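Local atomic coordinates of aminopeptidase-like protein (Chaetomium thermophilum, PDB entry 5JM6), a protein that probably acts as a zinc-dependent aminopeptidase of the M18 family, assembled as a dodecamer and linked to the Cvt pathway of selective autophagy. Residues A[178-183]-A[275-280]; A[193-198]-A[266-271]. All blocks are in the same frame, centred on the assembly; numbering follows the deposited sequence.

Both contacts belong to one antiparallel sheet and the helix 259-268 that lies on it, and their centres are 10 Å apart. Interaction 1 pairs strand 174-183 with the start of strand 277-286; interaction 2 sets the C-terminal end of the helix against strand 190-196, which edges the sheet within this chain. Along the chain the order is 178-183, 193-198, 266-271, 275-280, so the residues of interaction 2 fall between the two partners of interaction 1. Probable backbone hydrogen bonds from Val180 to Lys193 and from Val195 to Gly178 join the contacts directly. Together they tie the C-terminal end of helix 259-268 and the strand after it to strands 174-183 and 190-196, away from the zinc-binding residues.

Interaction 1 of 2, residues A[178-183]-A[275-280]; sequences GRVIVK and DSILNW
Three backbone hydrogen bonds zip 178-183 to 275-280 as antiparallel neighbours, their strand axes 4.5 Å apart. Ile181 uses both its polar backbone atoms: its N donates to Asn279 O at 2.8 Å from above the carbonyl plane, and its O receives Leu278 N at 2.9 Å nearly along the C=O axis. Because the register slips by one residue between Ile181 and Val182, a beta bulge, the next bond runs from Lys183 N to Ser276 O (2.8 Å), this time in the carbonyl plane.

The apolar contacts fall on both faces. Val180 holds CG1 anti to its backbone N (chi1 -172°), which sends that methyl to Ile277 CG2 at 3.6 Å, the two side chains crossing obliquely; the same methyl lies at the edge of the Trp280 ring, near its plane. Val180 CG1 is 4.0 Å from Trp280 CB, the two side chains side by side and pointing the same way, while the far end of the indole leads away from 178-183 to touch Val262 and Ile265. On the face of Ile181 and Asn279, Ile181 CG2 meets Leu278 CD1 more loosely, at 4.2 Å.

Charge enters through Arg179, whose NH2 forms salt bridges with Glu281 and with Asp429 of a second subunit, whose Trp517 packs on Ile181. Helix 259-268 covers the Val180, Ile277 and Trp280 side, and strand 190-196 pairs along the other edge of 174-183.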
loop_
_atom_site.group_PDB
_atom_site.type_symbol
_atom_site.label_atom_id
_atom_site.label_comp_id
_atom_site.label_asym_id
_atom_site.label_seq_id
_atom_site.Cartn_x
_atom_site.Cartn_y
_atom_site.Cartn_z
ATOM N N GLY A 178 -26.454 24.769 -34.710
ATOM C CA GLY A 178 -27.636 24.280 -34.039
ATOM C C GLY A 178 -28.859 25.044 -34.488
ATOM O O GLY A 178 -28.901 25.589 -35.591
ATOM N N ARG A 179 -29.861 25.081 -33.622
ATOM C CA ARG A 179 -31.086 25.797 -33.923
ATOM C C ARG A 179 -31.282 26.998 -33.008
ATOM O O ARG A 179 -30.823 27.012 -31.866
ATOM C CB ARG A 179 -32.281 24.862 -33.811
ATOM C CG ARG A 179 -32.494 24.323 -32.418
ATOM C CD ARG A 179 -33.808 23.596 -32.353
ATOM N NE ARG A 179 -34.073 23.043 -31.033
ATOM C CZ ARG A 179 -35.061 22.194 -30.782
ATOM N NH1 ARG A 179 -35.861 21.807 -31.766
ATOM N NH2 ARG A 179 -35.247 21.729 -29.554
ATOM N N VAL A 180 -31.970 28.006 -33.532
ATOM C CA VAL A 180 -32.283 29.208 -32.776
ATOM C C VAL A 180 -33.791 29.382 -32.703
ATOM O O VAL A 180 -34.491 29.194 -33.699
ATOM C CB VAL A 180 -31.651 30.461 -33.414
ATOM C CG1 VAL A 180 -31.818 31.664 -32.503
ATOM C CG2 VAL A 180 -30.182 30.220 -33.722
ATOM N N ILE A 181 -34.295 29.738 -31.527
ATOM C CA ILE A 181 -35.714 30.010 -31.394
ATOM C C ILE A 181 -35.917 31.505 -31.595
ATOM O O ILE A 181 -35.591 32.315 -30.728
ATOM C CB ILE A 181 -36.249 29.561 -30.025
ATOM C CG1 ILE A 181 -35.771 28.141 -29.714
ATOM C CG2 ILE A 181 -37.759 29.630 -29.993
ATOM C CD1 ILE A 181 -36.255 27.103 -30.706
ATOM N N VAL A 182 -36.488 31.854 -32.743
ATOM C CA VAL A 182 -36.570 33.241 -33.177
ATOM C C VAL A 182 -38.001 33.744 -33.078
ATOM O O VAL A 182 -38.955 32.990 -33.284
ATOM C CB VAL A 182 -36.036 33.402 -34.632
ATOM C CG1 VAL A 182 -36.671 34.592 -35.353
ATOM C CG2 VAL A 182 -34.518 33.520 -34.631
ATOM N N LYS A 183 -38.143 35.021 -32.745
ATOM C CA LYS A 183 -39.438 35.666 -32.751
ATOM C C LYS A 183 -39.577 36.457 -34.042
ATOM O O LYS A 183 -38.932 37.490 -34.212
ATOM C CB LYS A 183 -39.583 36.584 -31.541
ATOM C CG LYS A 183 -40.980 37.102 -31.340
ATOM C CD LYS A 183 -41.910 35.920 -31.155
ATOM C CE LYS A 183 -42.947 36.176 -30.080
ATOM N NZ LYS A 183 -43.994 35.114 -30.070
ATOM N N ASP A 275 -33.162 41.015 -28.948
ATOM C CA ASP A 275 -34.286 40.583 -28.139
ATOM C C ASP A 275 -35.238 39.695 -28.937
ATOM O O ASP A 275 -36.247 39.225 -28.412
ATOM C CB ASP A 275 -35.012 41.800 -27.565
ATOM C CG ASP A 275 -34.139 42.592 -26.606
ATOM O OD1 ASP A 275 -33.751 42.033 -25.558
ATOM O OD2 ASP A 275 -33.830 43.767 -26.901
ATOM N N SER A 276 -34.899 39.461 -30.204
ATOM C CA SER A 276 -35.662 38.564 -31.069
ATOM C C SER A 276 -35.277 37.098 -30.884
ATOM O O SER A 276 -35.939 36.207 -31.415
ATOM C CB SER A 276 -35.476 38.951 -32.537
ATOM O OG SER A 276 -35.987 40.245 -32.796
ATOM N N ILE A 277 -34.197 36.848 -30.152
ATOM C CA ILE A 277 -33.790 35.479 -29.865
ATOM C C ILE A 277 -34.280 35.082 -28.478
ATOM O O ILE A 277 -33.850 35.645 -27.470
ATOM C CB ILE A 277 -32.263 35.305 -29.962
ATOM C CG1 ILE A 277 -31.787 35.670 -31.370
ATOM C CG2 ILE A 277 -31.868 33.877 -29.622
ATOM C CD1 ILE A 277 -30.308 35.478 -31.590
ATOM N N LEU A 278 -35.215 34.138 -28.440
ATOM C CA LEU A 278 -35.793 33.664 -27.187
ATOM C C LEU A 278 -34.897 32.623 -26.520
ATOM O O LEU A 278 -34.853 32.517 -25.293
ATOM C CB LEU A 278 -37.191 33.088 -27.431
ATOM C CG LEU A 278 -38.152 33.937 -28.275
ATOM C CD1 LEU A 278 -39.469 33.210 -28.498
ATOM C CD2 LEU A 278 -38.398 35.299 -27.643
ATOM N N ASN A 279 -34.180 31.871 -27.349
ATOM C CA ASN A 279 -33.309 30.790 -26.906
ATOM C C ASN A 279 -32.598 30.215 -28.119
ATOM O O ASN A 279 -32.936 30.546 -29.255
ATOM C CB ASN A 279 -34.104 29.690 -26.193
ATOM C CG ASN A 279 -33.378 29.134 -24.983
ATOM O OD1 ASN A 279 -32.370 28.439 -25.112
ATOM N ND2 ASN A 279 -33.897 29.431 -23.796
ATOM N N TRP A 280 -31.603 29.369 -27.886
ATOM C CA TRP A 280 -31.041 28.586 -28.973
ATOM C C TRP A 280 -30.481 27.275 -28.449
ATOM O O TRP A 280 -30.213 27.130 -27.256
ATOM C CB TRP A 280 -29.960 29.364 -29.740
ATOM C CG TRP A 280 -28.760 29.829 -28.947
ATOM C CD1 TRP A 280 -28.106 29.149 -27.959
ATOM C CD2 TRP A 280 -28.021 31.039 -29.153
ATOM N NE1 TRP A 280 -27.037 29.883 -27.505
ATOM C CE2 TRP A 280 -26.961 31.045 -28.226
ATOM C CE3 TRP A 280 -28.164 32.126 -30.021
ATOM C CZ2 TRP A 280 -26.048 32.094 -28.145
ATOM C CZ3 TRP A 280 -27.258 33.168 -29.934
ATOM C CH2 TRP A 280 -26.215 33.144 -29.002
#

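Interaction 2 of 2, residues A[193-198]-A[266-271]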
loop_
_atom_site.group_PDB
_atom_site.type_symbol
_atom_site.label_atom_id
_atom_site.label_comp_id
_atom_site.label_asym_id
_atom_site.label_seq_id
_atom_site.Cartn_x
_atom_site.Cartn_y
_atom_site.Cartn_z
ATOM N N LYS A 193 -34.996 28.340 -36.443
ATOM C CA LYS A 193 -34.110 28.494 -37.593
ATOM C C LYS A 193 -32.779 27.785 -37.352
ATOM O O LYS A 193 -32.326 27.670 -36.214
ATOM C CB LYS A 193 -33.868 29.977 -37.897
ATOM C CG LYS A 193 -35.096 30.871 -37.734
ATOM C CD LYS A 193 -36.166 30.598 -38.784
ATOM C CE LYS A 193 -35.839 31.264 -40.109
ATOM N NZ LYS A 193 -35.435 32.685 -39.923
ATOM N N LEU A 194 -32.158 27.314 -38.430
ATOM C CA LEU A 194 -30.866 26.638 -38.345
ATOM C C LEU A 194 -29.727 27.624 -38.566
ATOM O O LEU A 194 -29.857 28.577 -39.334
ATOM C CB LEU A 194 -30.766 25.503 -39.367
ATOM C CG LEU A 194 -31.719 24.308 -39.290
ATOM C CD1 LEU A 194 -31.280 23.242 -40.288
ATOM C CD2 LEU A 194 -31.799 23.732 -37.883
ATOM N N VAL A 195 -28.614 27.398 -37.877
ATOM C CA VAL A 195 -27.470 28.291 -37.970
ATOM C C VAL A 195 -26.167 27.496 -37.926
ATOM O O VAL A 195 -26.110 26.400 -37.366
ATOM C CB VAL A 195 -27.493 29.345 -36.838
ATOM C CG1 VAL A 195 -27.055 28.731 -35.520
ATOM C CG2 VAL A 195 -26.615 30.534 -37.192
ATOM N N LYS A 196 -25.142 28.020 -38.588
ATOM C CA LYS A 196 -23.828 27.404 -38.568
ATOM C C LYS A 196 -22.755 28.458 -38.807
ATOM O O LYS A 196 -22.901 29.289 -39.700
ATOM C CB LYS A 196 -23.765 26.325 -39.643
ATOM C CG LYS A 196 -22.789 25.203 -39.401
ATOM C CD LYS A 196 -22.614 24.407 -40.683
ATOM C CE LYS A 196 -23.936 24.253 -41.427
ATOM N NZ LYS A 196 -23.712 24.102 -42.891
ATOM N N VAL A 197 -21.651 28.398 -38.072
ATOM C CA VAL A 197 -20.543 29.302 -38.361
ATOM C C VAL A 197 -19.522 28.531 -39.194
ATOM O O VAL A 197 -19.192 27.386 -38.883
ATOM C CB VAL A 197 -19.909 29.881 -37.078
ATOM C CG1 VAL A 197 -18.686 30.716 -37.421
ATOM C CG2 VAL A 197 -20.927 30.729 -36.326
ATOM N N ASP A 198 -19.045 29.161 -40.264
ATOM C CA ASP A 198 -18.289 28.470 -41.307
ATOM C C ASP A 198 -16.784 28.397 -41.057
ATOM O O ASP A 198 -16.043 27.864 -41.882
ATOM C CB ASP A 198 -18.544 29.143 -42.658
ATOM C CG ASP A 198 -19.994 29.049 -43.089
ATOM O OD1 ASP A 198 -20.656 28.053 -42.728
ATOM O OD2 ASP A 198 -20.471 29.971 -43.783
ATOM N N LEU A 266 -26.877 36.562 -35.070
ATOM C CA LEU A 266 -27.914 37.441 -35.615
ATOM C C LEU A 266 -27.678 37.788 -37.084
ATOM O O LEU A 266 -28.630 37.912 -37.852
ATOM C CB LEU A 266 -28.027 38.739 -34.810
ATOM C CG LEU A 266 -28.695 38.764 -33.433
ATOM C CD1 LEU A 266 -28.304 40.040 -32.708
ATOM C CD2 LEU A 266 -30.208 38.666 -33.549
ATOM N N SER A 267 -26.418 37.961 -37.474
ATOM C CA SER A 267 -26.122 38.299 -38.861
ATOM C C SER A 267 -26.411 37.109 -39.771
ATOM O O SER A 267 -26.942 37.279 -40.869
ATOM C CB SER A 267 -24.669 38.752 -39.022
ATOM O OG SER A 267 -23.823 37.660 -39.333
ATOM N N GLN A 268 -26.068 35.909 -39.307
ATOM C CA GLN A 268 -26.321 34.686 -40.068
ATOM C C GLN A 268 -27.805 34.510 -40.354
ATOM O O GLN A 268 -28.190 33.972 -41.390
ATOM C CB GLN A 268 -25.809 33.454 -39.319
ATOM C CG GLN A 268 -24.368 33.532 -38.870
ATOM C CD GLN A 268 -23.401 32.993 -39.898
ATOM O OE1 GLN A 268 -23.749 32.125 -40.699
ATOM N NE2 GLN A 268 -22.176 33.501 -39.880
ATOM N N LEU A 269 -28.635 34.949 -39.417
ATOM C CA LEU A 269 -30.074 34.812 -39.572
ATOM C C LEU A 269 -30.732 36.085 -40.116
ATOM O O LEU A 269 -31.946 36.120 -40.317
ATOM C CB LEU A 269 -30.708 34.424 -38.239
ATOM C CG LEU A 269 -30.202 33.247 -37.412
ATOM C CD1 LEU A 269 -30.887 33.254 -36.054
ATOM C CD2 LEU A 269 -30.455 31.936 -38.132
ATOM N N GLY A 270 -29.938 37.127 -40.351
ATOM C CA GLY A 270 -30.454 38.376 -40.886
ATOM C C GLY A 270 -31.363 39.130 -39.930
ATOM O O GLY A 270 -32.408 39.648 -40.330
ATOM N N LEU A 271 -30.959 39.186 -38.664
ATOM C CA LEU A 271 -31.694 39.904 -37.627
ATOM C C LEU A 271 -30.824 40.979 -36.983
ATOM O O LEU A 271 -29.602 40.850 -36.936
ATOM C CB LEU A 271 -32.195 38.940 -36.552
ATOM C CG LEU A 271 -33.352 38.009 -36.900
ATOM C CD1 LEU A 271 -32.829 36.666 -37.234
ATOM C CD2 LEU A 271 -34.281 37.892 -35.719
#
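Leu266 opens the segment facing away from strand 190-196, its side chain packed on Ile277, but Leu266 O accepts from Leu271 N at 2.8 Å as the helix ends. Ser267 O likewise receives Gly270 N, at 3.0 Å. Gln268 is the first to reach the strand. The backbone sets Gln268 CB 3.7 Å from Val195 CG2; beyond it, with CG anti to the carbonyl carbon and the chain bent at chi2 (-90°), the side chain lies across Val195 at about a right angle, and Gln268 CG is 4.1 Å from Val195 CG2. Leu269 then drops a single methyl, CD2, onto the strand: it sits 3.6 Å from Leu194 O and 3.9 Å from Lys193 CB, with Val195 CB slightly farther off. Leu269 also touches Val180 and Val182 of the adjoining strand 174-183, which places it over two strands at once. Gly270 turns the chain with a positive phi of 68°, and Leu271 packs on Ser276.

On the reverse side of the strand Leu194 packs against helix 68-81. The arrangement is that of a helix C-terminus closed by a Schellman motif, with Leu269, just ahead of the Schellman glycine, laid over the strand that borders the antiparallel sheet within this chain.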